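Local coordinates for DNA topoisomerase I-like protein (Leishmania donovani, PDB 2B9S), which forms the small subunit of a heterodimeric type IB topoisomerase, which probably relaxes supercoiled DNA by transient single-strand cleavage and religation, at residues I23-I28 / P52-A57. Residues are numbered along the deposited sequence; the frame is centred on the assembly and turned at random.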
ATOM      1  N   ILE E  23       7.802  -6.317  11.284  1.00 28.33           N
ATOM      2  CA  ILE E  23       8.729  -6.904  12.257  1.00 28.11           C
ATOM      3  C   ILE E  23      10.103  -6.200  12.171  1.00 28.73           C
ATOM      4  O   ILE E  23      10.641  -6.018  11.081  1.00 26.65           O
ATOM      5  CB  ILE E  23       8.928  -8.398  11.990  1.00 29.35           C
ATOM      6  CG1 ILE E  23       7.589  -9.139  11.987  1.00 28.56           C
ATOM      7  CG2 ILE E  23       9.892  -8.996  13.009  1.00 30.13           C
ATOM      8  CD1 ILE E  23       7.651 -10.474  11.258  1.00 27.82           C
ATOM      9  N   ASP E  24      10.650  -5.780  13.314  1.00 29.01           N
ATOM     10  CA  ASP E  24      11.998  -5.240  13.348  1.00 30.97           C
ATOM     11  C   ASP E  24      12.920  -6.309  12.725  1.00 32.25           C
ATOM     12  O   ASP E  24      12.927  -7.463  13.176  1.00 34.45           O
ATOM     13  CB  ASP E  24      12.354  -4.891  14.802  1.00 31.60           C
ATOM     14  CG  ASP E  24      13.578  -3.989  14.924  1.00 30.34           C
ATOM     15  OD1 ASP E  24      14.539  -4.178  14.164  1.00 28.68           O
ATOM     16  OD2 ASP E  24      13.584  -3.102  15.811  1.00 31.55           O
ATOM     17  N   PRO E  25      13.629  -5.969  11.629  1.00 32.92           N
ATOM     18  CA  PRO E  25      14.436  -7.009  10.967  1.00 32.84           C
ATOM     19  C   PRO E  25      15.631  -7.492  11.823  1.00 34.45           C
ATOM     20  O   PRO E  25      16.168  -8.573  11.581  1.00 34.50           O
ATOM     21  CB  PRO E  25      14.908  -6.323   9.680  1.00 32.67           C
ATOM     22  CG  PRO E  25      14.813  -4.885   9.955  1.00 32.87           C
ATOM     23  CD  PRO E  25      13.720  -4.670  10.938  1.00 32.12           C
ATOM     24  N   ARG E  26      16.014  -6.682  12.816  1.00 35.52           N
ATOM     25  CA  ARG E  26      17.044  -7.018  13.794  1.00 35.11           C
ATOM     26  C   ARG E  26      16.612  -8.171  14.707  1.00 36.45           C
ATOM     27  O   ARG E  26      17.460  -8.871  15.266  1.00 37.66           O
ATOM     28  CB  ARG E  26      17.399  -5.788  14.639  1.00 33.90           C
ATOM     29  CG  ARG E  26      17.986  -4.641  13.857  1.00 34.09           C
ATOM     30  CD  ARG E  26      18.146  -3.376  14.683  1.00 33.57           C
ATOM     31  NE  ARG E  26      16.864  -2.763  15.022  1.00 35.01           N
ATOM     32  CZ  ARG E  26      16.713  -1.536  15.527  1.00 34.84           C
ATOM     33  NH1 ARG E  26      17.766  -0.767  15.730  1.00 35.88           N
ATOM     34  NH2 ARG E  26      15.506  -1.066  15.811  1.00 32.12           N
ATOM     35  N   ILE E  27      15.304  -8.357  14.881  1.00 37.10           N
ATOM     36  CA  ILE E  27      14.789  -9.512  15.632  1.00 37.91           C
ATOM     37  C   ILE E  27      15.066 -10.802  14.844  1.00 39.48           C
ATOM     38  O   ILE E  27      15.600 -11.767  15.386  1.00 40.78           O
ATOM     39  CB  ILE E  27      13.270  -9.386  15.961  1.00 38.18           C
ATOM     40  CG1 ILE E  27      12.979  -8.109  16.764  1.00 37.42           C
ATOM     41  CG2 ILE E  27      12.754 -10.642  16.687  1.00 37.16           C
ATOM     42  CD1 ILE E  27      11.499  -7.858  17.000  1.00 37.38           C
ATOM     43  N   ILE E  28      14.722 -10.792  13.556  1.00 40.73           N
ATOM     44  CA  ILE E  28      14.980 -11.905  12.653  1.00 40.77           C
ATOM     45  C   ILE E  28      16.485 -12.207  12.499  1.00 42.59           C
ATOM     46  O   ILE E  28      16.912 -13.357  12.652  1.00 42.50           O
ATOM     47  CB  ILE E  28      14.302 -11.655  11.283  1.00 39.92           C
ATOM     48  CG1 ILE E  28      12.786 -11.789  11.438  1.00 39.86           C
ATOM     49  CG2 ILE E  28      14.804 -12.618  10.221  1.00 37.21           C
ATOM     50  CD1 ILE E  28      11.995 -11.228  10.289  1.00 40.75           C
ATOM     51  N   PRO E  52      20.094  -3.443   5.339  1.00 36.30           N
ATOM     52  CA  PRO E  52      21.534  -3.653   5.568  1.00 37.03           C
ATOM     53  C   PRO E  52      22.003  -3.170   6.940  1.00 37.04           C
ATOM     54  O   PRO E  52      23.024  -3.632   7.446  1.00 38.38           O
ATOM     55  CB  PRO E  52      22.177  -2.794   4.479  1.00 35.92           C
ATOM     56  CG  PRO E  52      21.217  -1.725   4.253  1.00 36.25           C
ATOM     57  CD  PRO E  52      19.882  -2.386   4.334  1.00 35.45           C
ATOM     58  N   TRP E  53      21.243  -2.247   7.516  1.00 35.74           N
ATOM     59  CA  TRP E  53      21.485  -1.683   8.830  1.00 34.07           C
ATOM     60  C   TRP E  53      21.096  -2.651   9.962  1.00 33.84           C
ATOM     61  O   TRP E  53      21.405  -2.411  11.133  1.00 33.08           O
ATOM     62  CB  TRP E  53      20.706  -0.359   8.945  1.00 34.05           C
ATOM     63  CG  TRP E  53      19.191  -0.470   8.660  1.00 33.64           C
ATOM     64  CD1 TRP E  53      18.556  -0.283   7.444  1.00 32.96           C
ATOM     65  CD2 TRP E  53      18.149  -0.781   9.609  1.00 32.72           C
ATOM     66  NE1 TRP E  53      17.194  -0.456   7.590  1.00 32.21           N
ATOM     67  CE2 TRP E  53      16.914  -0.764   8.899  1.00 33.40           C
ATOM     68  CE3 TRP E  53      18.135  -1.074  10.982  1.00 32.20           C
ATOM     69  CZ2 TRP E  53      15.667  -1.025   9.531  1.00 33.35           C
ATOM     70  CZ3 TRP E  53      16.892  -1.343  11.610  1.00 33.64           C
ATOM     71  CH2 TRP E  53      15.673  -1.306  10.872  1.00 33.38           C
ATOM     72  N   ALA E  54      20.481  -3.761   9.585  1.00 34.66           N
ATOM     73  CA  ALA E  54      20.002  -4.746  10.534  1.00 36.82           C
ATOM     74  C   ALA E  54      20.728  -6.085  10.439  1.00 39.04           C
ATOM     75  O   ALA E  54      20.517  -6.967  11.253  1.00 37.61           O
ATOM     76  CB  ALA E  54      18.532  -4.951  10.355  1.00 36.77           C
ATOM     77  N   MET E  55      21.585  -6.218   9.432  1.00 42.65           N
ATOM     78  CA  MET E  55      22.123  -7.518   9.051  1.00 45.87           C
ATOM     79  C   MET E  55      23.051  -8.070  10.129  1.00 47.59           C
ATOM     80  O   MET E  55      23.262  -9.279  10.221  1.00 48.12           O
ATOM     81  CB  MET E  55      22.867  -7.421   7.717  1.00 46.69           C
ATOM     82  CG  MET E  55      21.961  -7.208   6.516  1.00 47.39           C
ATOM     83  SD  MET E  55      20.475  -8.226   6.576  1.00 48.83           S
ATOM     84  CE  MET E  55      21.163  -9.850   6.261  1.00 50.91           C
ATOM     85  N   ASN E  56      23.601  -7.174  10.942  1.00 20.00           N
ATOM     86  CA  ASN E  56      24.750  -7.504  11.778  1.00 20.00           C
ATOM     87  C   ASN E  56      24.316  -7.855  13.198  1.00 20.00           C
ATOM     88  O   ASN E  56      25.148  -8.129  14.062  1.00 56.07           O
ATOM     89  CB  ASN E  56      25.742  -6.351  11.795  1.00 20.00           C
ATOM     90  N   ALA E  57      23.007  -7.845  13.430  1.00 20.00           N
ATOM     91  CA  ALA E  57      22.340  -8.955  14.100  1.00 20.00           C
ATOM     92  C   ALA E  57      23.115  -9.401  15.336  1.00 20.00           C
ATOM     93  O   ALA E  57      23.825 -10.405  15.305  1.00 57.47           O
ATOM     94  CB  ALA E  57      22.154 -10.120  13.139  1.00 20.00           C
TER
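The capped N-terminal end of helix 25-34 meets the loop that follows helix 45-50, with Pro25 and Arg26 packed against Trp53 and Ala54. Ala54, small enough for the two backbones to approach closely, puts its CB 3.6 Å from Arg26 CG and 3.7 Å from Pro25 CG. That same Pro25 CG lies 3.8 Å from Trp53 CH2, the proline suiting a helix's first turn, where a backbone N-H would have no partner within the helix. Trp53 holds CG between the backbone N and the carbonyl carbon (chi1 55°), and the far end of its six-membered ring reaches Arg26. Trp53 CZ3 sits over one face of the guanidinium, 3.7 Å from Arg26 NE, with the two planes 80° apart, so the indole presents its edge to the flat cation. Asp24 helps fix that cation's rotation: Arg26 NE donates to Asp24 OD1 (2.9 Å) and Arg26 NH2 to Asp24 OD2 (2.8 Å), a side-on salt bridge through both syn lone pairs. Asp24 OD1 also accepts from Arg26 N at 3.2 Å, the capping bond. Arg26 NH2 has a second carboxylate in Glu247 of the large subunit; Trp6 of that same chain meets the Trp53 ring. This buried junction thus combines an aspartate N-cap, proline in the first helical turn and an edge-on aromatic over an arginine, at the subunit interface of a split type IB topoisomerase.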